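Local coordinates for uncharacterized protein (Bacteroides ovatus, PDB 4ID2), which is of unknown function, belongs to the DUF4738 family and adopts a beta-barrel-like fold, at the interface of chains A and B and the interface of chains A and C. Residues are numbered along the deposited sequence; one frame, centred on the assembly and turned at random. Chains: chain A/B/C, Uncharacterized protein.

Contact 1: the interface of chains A and B. Residues chain A 153-157; chain B 154-158.
Two copies of the C-terminal strand 154-158 of this DUF4738 protein pair antiparallel across a two-fold axis, A:Leu156 facing its own twin in the register. The backbones carry the polar contact. B:Leu156 N gives a nearly straight hydrogen bond to A:Leu156 O at 2.8 Å, 170° at the hydrogen and almost along the C=O axis. The return bond from A:Leu156 N to B:Leu156 O is longer, 3.1 Å, with the donor raised above the carbonyl plane. Two residues along each strand, B:Glu158 N reaches A:Asp154 O at 3.0 Å, again from above that plane.

B:Glu158 and A:Leu156 hide the most surface here, followed by A:Asp154, and all three side chains lie on one face of the ribbon. The poorly ordered B:Glu158 takes the crowded first torsion, CG between the backbone N and the carbonyl carbon, then runs extended. Its CG crosses A:Asp154 CB obliquely at 3.8 Å, and its carboxylate end lies near A:Leu156 CG. The position of this carboxylate is uncertain; as modelled it is turned 45° from that of A:Asp154, B:Glu158 OE2 to A:Asp154 OD2 4.0 Å, and the like charges might then raise the proton affinity of one of them.

On the opposite face the two isoleucines meet, flanked by the side chains of A:Glu157 and B:Glu157. A:Ile155 also holds the crowded position, CG1 between N and the carbonyl carbon (chi1 56°), so CG2 lies beside its own N. This branch methyl meets B:Ile155 CG2 at 3.6 Å, the two side chains crossing obliquely, while CD1 touches the same methyl. An alanine here would remove CG1, CG2 and CD1, and would probably loosen this packing, with the backbone ladder largely kept. Alongside, the extended B:Glu157 passes obliquely by A:Val153, whose CG1, anti to the backbone N, rests 3.7 Å from B:Glu157 CB.

Contact 2: the interface of chains A and C. Residues chain A 34-38, 113; chain C 34-37, 112.
Strand 33-40 of chain A runs antiparallel to the same strand of chain C about a two-fold axis, with A:Thr36 opposite C:Thr36 and four backbone hydrogen bonds linking residues 35 and 37. In the deposited assembly this antiparallel strand pairing links two DUF4738 copies; the structure alone cannot settle whether it is biological. A:Asp37 N meets C:Glu35 O at 2.8 Å, nearly along the C=O axis and 174° at the hydrogen. Its counterpart, C:Asp37 N to A:Glu35 O, is equally short. The outer bonds, such as A:Glu35 N to C:Asp37 O at 3.0 Å, approach in the carbonyl plane.

At the axis the two threonine side chains lie side by side and point the same way. In each, OG1 is anti to the carbonyl carbon (A:Thr36 chi1 -51°) and CG2 anti to the backbone N. The two hydroxyls, A:Thr36 OG1 and C:Thr36 OG1, are 3.7 Å apart, a contact without a hydrogen bond, and each also touches the other chain's CG2.

On the other face the acidic side chains of residues 35 and 37 gather. A:Glu35 has CG anti to the backbone N and bends at chi2 (72°). A:Asp37 OD2 and C:Asp37 OD2 are 5.6 Å apart; the clustered acidic groups may nevertheless raise one another's proton affinity. On the threonine side, A:Tyr113 brings its ring carbon CE2 to 4.0 Å from C:Ser34 CB. Behind it A:Phe38 backs the tyrosine: A:Tyr113 CE1 sits over the centre of the phenylalanine ring, which would steady the tyrosine's position. The carbonyl A:Tyr113 O faces C:Val112 CB at 3.8 Å.

Contact 1: the interface of chains A and B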
loop_
_atom_site.group_PDB
_atom_site.type_symbol
_atom_site.label_atom_id
_atom_site.label_comp_id
_atom_site.label_asym_id
_atom_site.label_seq_id
_atom_site.Cartn_x
_atom_site.Cartn_y
_atom_site.Cartn_z
ATOM N N VAL A 153 -4.384 -1.888 -8.637
ATOM C CA VAL A 153 -3.148 -2.293 -7.973
ATOM C C VAL A 153 -3.502 -2.632 -6.529
ATOM O O VAL A 153 -4.036 -1.772 -5.829
ATOM C CB VAL A 153 -2.071 -1.191 -8.086
ATOM C CG1 VAL A 153 -0.838 -1.519 -7.241
ATOM C CG2 VAL A 153 -1.695 -0.961 -9.551
ATOM N N ASP A 154 -3.259 -3.892 -6.109
ATOM C CA ASP A 154 -3.560 -4.374 -4.755
ATOM C C ASP A 154 -2.295 -4.415 -3.937
ATOM O O ASP A 154 -1.215 -4.149 -4.464
ATOM C CB ASP A 154 -4.214 -5.766 -4.801
ATOM C CG ASP A 154 -5.557 -5.807 -5.495
ATOM O OD1 ASP A 154 -6.265 -4.774 -5.485
ATOM O OD2 ASP A 154 -5.930 -6.889 -5.998
ATOM N N ILE A 155 -2.423 -4.707 -2.637
ATOM C CA ILE A 155 -1.274 -4.719 -1.750
ATOM C C ILE A 155 -1.263 -5.861 -0.778
ATOM O O ILE A 155 -2.305 -6.404 -0.423
ATOM C CB ILE A 155 -1.203 -3.402 -0.932
ATOM C CG1 ILE A 155 -2.520 -3.133 -0.140
ATOM C CG2 ILE A 155 -0.830 -2.216 -1.819
ATOM C CD1 ILE A 155 -2.298 -2.632 1.270
ATOM N N LEU A 156 -0.049 -6.201 -0.348
ATOM C CA LEU A 156 0.281 -7.075 0.759
ATOM C C LEU A 156 1.144 -6.274 1.706
ATOM O O LEU A 156 1.830 -5.359 1.265
ATOM C CB LEU A 156 1.015 -8.336 0.298
ATOM C CG LEU A 156 0.317 -9.241 -0.709
ATOM C CD1 LEU A 156 1.079 -10.547 -0.848
ATOM C CD2 LEU A 156 -1.098 -9.579 -0.285
ATOM N N GLU A 157 1.116 -6.611 2.995
ATOM C CA GLU A 157 1.905 -5.939 4.016
ATOM C C GLU A 157 3.019 -6.846 4.490
ATOM O O GLU A 157 2.789 -8.039 4.671
ATOM C CB GLU A 157 1.022 -5.553 5.193
ATOM C CG GLU A 157 0.073 -4.416 4.885
ATOM C CD GLU A 157 -0.817 -4.026 6.053
ATOM O OE1 GLU A 157 -0.738 -4.656 7.130
ATOM O OE2 GLU A 157 -1.585 -3.058 5.899
ATOM N N ASP B 154 5.827 -2.374 5.952
ATOM C CA ASP B 154 6.173 -2.143 4.547
ATOM C C ASP B 154 5.039 -2.632 3.668
ATOM O O ASP B 154 4.666 -3.804 3.752
ATOM C CB ASP B 154 7.493 -2.842 4.160
ATOM C CG ASP B 154 8.755 -2.052 4.460
ATOM O OD1 ASP B 154 8.677 -1.072 5.236
ATOM O OD2 ASP B 154 9.817 -2.412 3.918
ATOM N N ILE B 155 4.496 -1.755 2.817
ATOM C CA ILE B 155 3.392 -2.112 1.941
ATOM C C ILE B 155 3.964 -2.407 0.574
ATOM O O ILE B 155 4.653 -1.558 0.022
ATOM C CB ILE B 155 2.329 -0.982 1.911
ATOM C CG1 ILE B 155 1.934 -0.566 3.358
ATOM C CG2 ILE B 155 1.103 -1.433 1.106
ATOM C CD1 ILE B 155 0.880 0.492 3.458
ATOM N N LEU B 156 3.673 -3.595 0.017
ATOM C CA LEU B 156 4.162 -3.969 -1.304
ATOM C C LEU B 156 2.980 -3.986 -2.234
ATOM O O LEU B 156 1.867 -4.243 -1.790
ATOM C CB LEU B 156 4.860 -5.333 -1.305
ATOM C CG LEU B 156 6.043 -5.531 -0.361
ATOM C CD1 LEU B 156 6.740 -6.838 -0.675
ATOM C CD2 LEU B 156 7.060 -4.411 -0.480
ATOM N N GLU B 157 3.209 -3.707 -3.511
ATOM C CA GLU B 157 2.160 -3.671 -4.523
ATOM C C GLU B 157 2.278 -4.839 -5.460
ATOM O O GLU B 157 3.393 -5.194 -5.827
ATOM C CB GLU B 157 2.247 -2.371 -5.323
ATOM C CG GLU B 157 1.812 -1.159 -4.527
ATOM C CD GLU B 157 1.911 0.158 -5.261
ATOM O OE1 GLU B 157 2.396 0.186 -6.414
ATOM O OE2 GLU B 157 1.503 1.177 -4.663
ATOM N N GLU B 158 1.127 -5.390 -5.908
ATOM C CA GLU B 158 1.075 -6.492 -6.868
ATOM C C GLU B 158 0.341 -6.026 -8.130
ATOM O O GLU B 158 -0.695 -5.367 -8.028
ATOM C CB GLU B 158 0.429 -7.755 -6.263
ATOM C CG GLU B 158 -1.008 -7.614 -5.787
ATOM C CD GLU B 158 -1.617 -8.933 -5.362
ATOM O OE1 GLU B 158 -1.020 -9.605 -4.491
ATOM O OE2 GLU B 158 -2.682 -9.303 -5.909
#

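Contact 2: the interface of chains A and C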
loop_
_atom_site.group_PDB
_atom_site.type_symbol
_atom_site.label_atom_id
_atom_site.label_comp_id
_atom_site.label_asym_id
_atom_site.label_seq_id
_atom_site.Cartn_x
_atom_site.Cartn_y
_atom_site.Cartn_z
ATOM N N SER A 34 4.001 11.969 -24.528
ATOM C CA SER A 34 5.255 11.211 -24.597
ATOM C C SER A 34 5.136 10.054 -25.577
ATOM O O SER A 34 4.048 9.523 -25.786
ATOM C CB SER A 34 5.701 10.704 -23.229
ATOM O OG SER A 34 4.756 9.825 -22.652
ATOM N N GLU A 35 6.263 9.718 -26.205
ATOM C CA GLU A 35 6.396 8.659 -27.205
ATOM C C GLU A 35 7.408 7.655 -26.657
ATOM O O GLU A 35 8.498 8.067 -26.277
ATOM C CB GLU A 35 6.838 9.279 -28.559
ATOM C CG GLU A 35 7.469 8.345 -29.585
ATOM C CD GLU A 35 6.576 7.346 -30.295
ATOM O OE1 GLU A 35 5.414 7.165 -29.870
ATOM O OE2 GLU A 35 7.048 6.736 -31.281
ATOM N N THR A 36 7.054 6.360 -26.604
ATOM C CA THR A 36 7.932 5.314 -26.079
ATOM C C THR A 36 8.138 4.209 -27.103
ATOM O O THR A 36 7.168 3.705 -27.666
ATOM C CB THR A 36 7.361 4.722 -24.780
ATOM O OG1 THR A 36 7.060 5.787 -23.886
ATOM C CG2 THR A 36 8.330 3.767 -24.097
ATOM N N ASP A 37 9.394 3.819 -27.313
ATOM C CA ASP A 37 9.777 2.740 -28.210
ATOM C C ASP A 37 10.309 1.584 -27.378
ATOM O O ASP A 37 11.157 1.791 -26.504
ATOM C CB ASP A 37 10.838 3.214 -29.221
ATOM C CG ASP A 37 10.347 4.236 -30.229
ATOM O OD1 ASP A 37 9.116 4.418 -30.343
ATOM O OD2 ASP A 37 11.195 4.859 -30.902
ATOM N N PHE A 38 9.794 0.375 -27.628
ATOM C CA PHE A 38 10.212 -0.821 -26.910
ATOM C C PHE A 38 9.964 -2.060 -27.758
ATOM O O PHE A 38 9.265 -1.989 -28.772
ATOM C CB PHE A 38 9.460 -0.929 -25.577
ATOM C CG PHE A 38 7.963 -1.040 -25.733
ATOM C CD1 PHE A 38 7.352 -2.279 -25.864
ATOM C CD2 PHE A 38 7.164 0.093 -25.767
ATOM C CE1 PHE A 38 5.978 -2.378 -26.035
ATOM C CE2 PHE A 38 5.793 -0.008 -25.948
ATOM C CZ PHE A 38 5.206 -1.240 -26.075
ATOM N N TYR A 113 3.843 3.826 -20.166
ATOM C CA TYR A 113 4.421 2.510 -20.457
ATOM C C TYR A 113 5.208 2.074 -19.224
ATOM O O TYR A 113 6.015 2.859 -18.719
ATOM C CB TYR A 113 5.342 2.558 -21.699
ATOM C CG TYR A 113 6.158 1.292 -21.876
ATOM C CD1 TYR A 113 5.585 0.137 -22.396
ATOM C CD2 TYR A 113 7.474 1.220 -21.433
ATOM C CE1 TYR A 113 6.315 -1.042 -22.517
ATOM C CE2 TYR A 113 8.210 0.041 -21.535
ATOM C CZ TYR A 113 7.626 -1.088 -22.081
ATOM O OH TYR A 113 8.322 -2.265 -22.217
ATOM N N SER C 34 14.067 0.464 -23.195
ATOM C CA SER C 34 13.046 1.361 -23.760
ATOM C C SER C 34 13.594 2.782 -23.946
ATOM O O SER C 34 14.395 3.247 -23.133
ATOM C CB SER C 34 11.772 1.381 -22.916
ATOM O OG SER C 34 11.910 2.128 -21.718
ATOM N N GLU C 35 13.171 3.446 -25.040
ATOM C CA GLU C 35 13.569 4.803 -25.422
ATOM C C GLU C 35 12.307 5.670 -25.364
ATOM O O GLU C 35 11.308 5.300 -25.971
ATOM C CB GLU C 35 14.219 4.782 -26.832
ATOM C CG GLU C 35 14.282 6.107 -27.594
ATOM C CD GLU C 35 15.269 7.156 -27.123
ATOM O OE1 GLU C 35 15.825 7.014 -26.009
ATOM O OE2 GLU C 35 15.474 8.141 -27.871
ATOM N N THR C 36 12.344 6.802 -24.639
ATOM C CA THR C 36 11.198 7.701 -24.502
ATOM C C THR C 36 11.559 9.121 -24.925
ATOM O O THR C 36 12.569 9.656 -24.481
ATOM C CB THR C 36 10.680 7.706 -23.061
ATOM O OG1 THR C 36 10.466 6.363 -22.655
ATOM C CG2 THR C 36 9.371 8.479 -22.911
ATOM N N ASP C 37 10.706 9.732 -25.753
ATOM C CA ASP C 37 10.857 11.104 -26.212
ATOM C C ASP C 37 9.750 11.944 -25.596
ATOM O O ASP C 37 8.580 11.559 -25.650
ATOM C CB ASP C 37 10.811 11.180 -27.749
ATOM C CG ASP C 37 11.985 10.529 -28.455
ATOM O OD1 ASP C 37 12.996 10.227 -27.782
ATOM O OD2 ASP C 37 11.895 10.318 -29.680
ATOM N N VAL C 112 11.236 3.810 -15.200
ATOM C CA VAL C 112 10.526 4.262 -16.398
ATOM C C VAL C 112 10.120 5.699 -16.261
ATOM O O VAL C 112 9.762 6.153 -15.177
ATOM C CB VAL C 112 9.276 3.423 -16.782
ATOM C CG1 VAL C 112 9.667 2.058 -17.341
ATOM C CG2 VAL C 112 8.297 3.296 -15.613
#

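The C-alpha centres of contact 1 and contact 2 lie about 26 Å apart, and they share no residues. Contact 1 uses the C-terminal strand 154-158, contact 2 the near-N-terminal strand 33-40 with support from strand 107-116. Chain A takes part in both, pairing with chain B through its last strand and with chain C through strand 33-40. Each pairing is two-fold symmetric and antiparallel, so two different two-folds could build the four copies of the deposited assembly. The structure alone cannot settle whether this tetramer exists in solution, and either pairing might be a feature of the crystal.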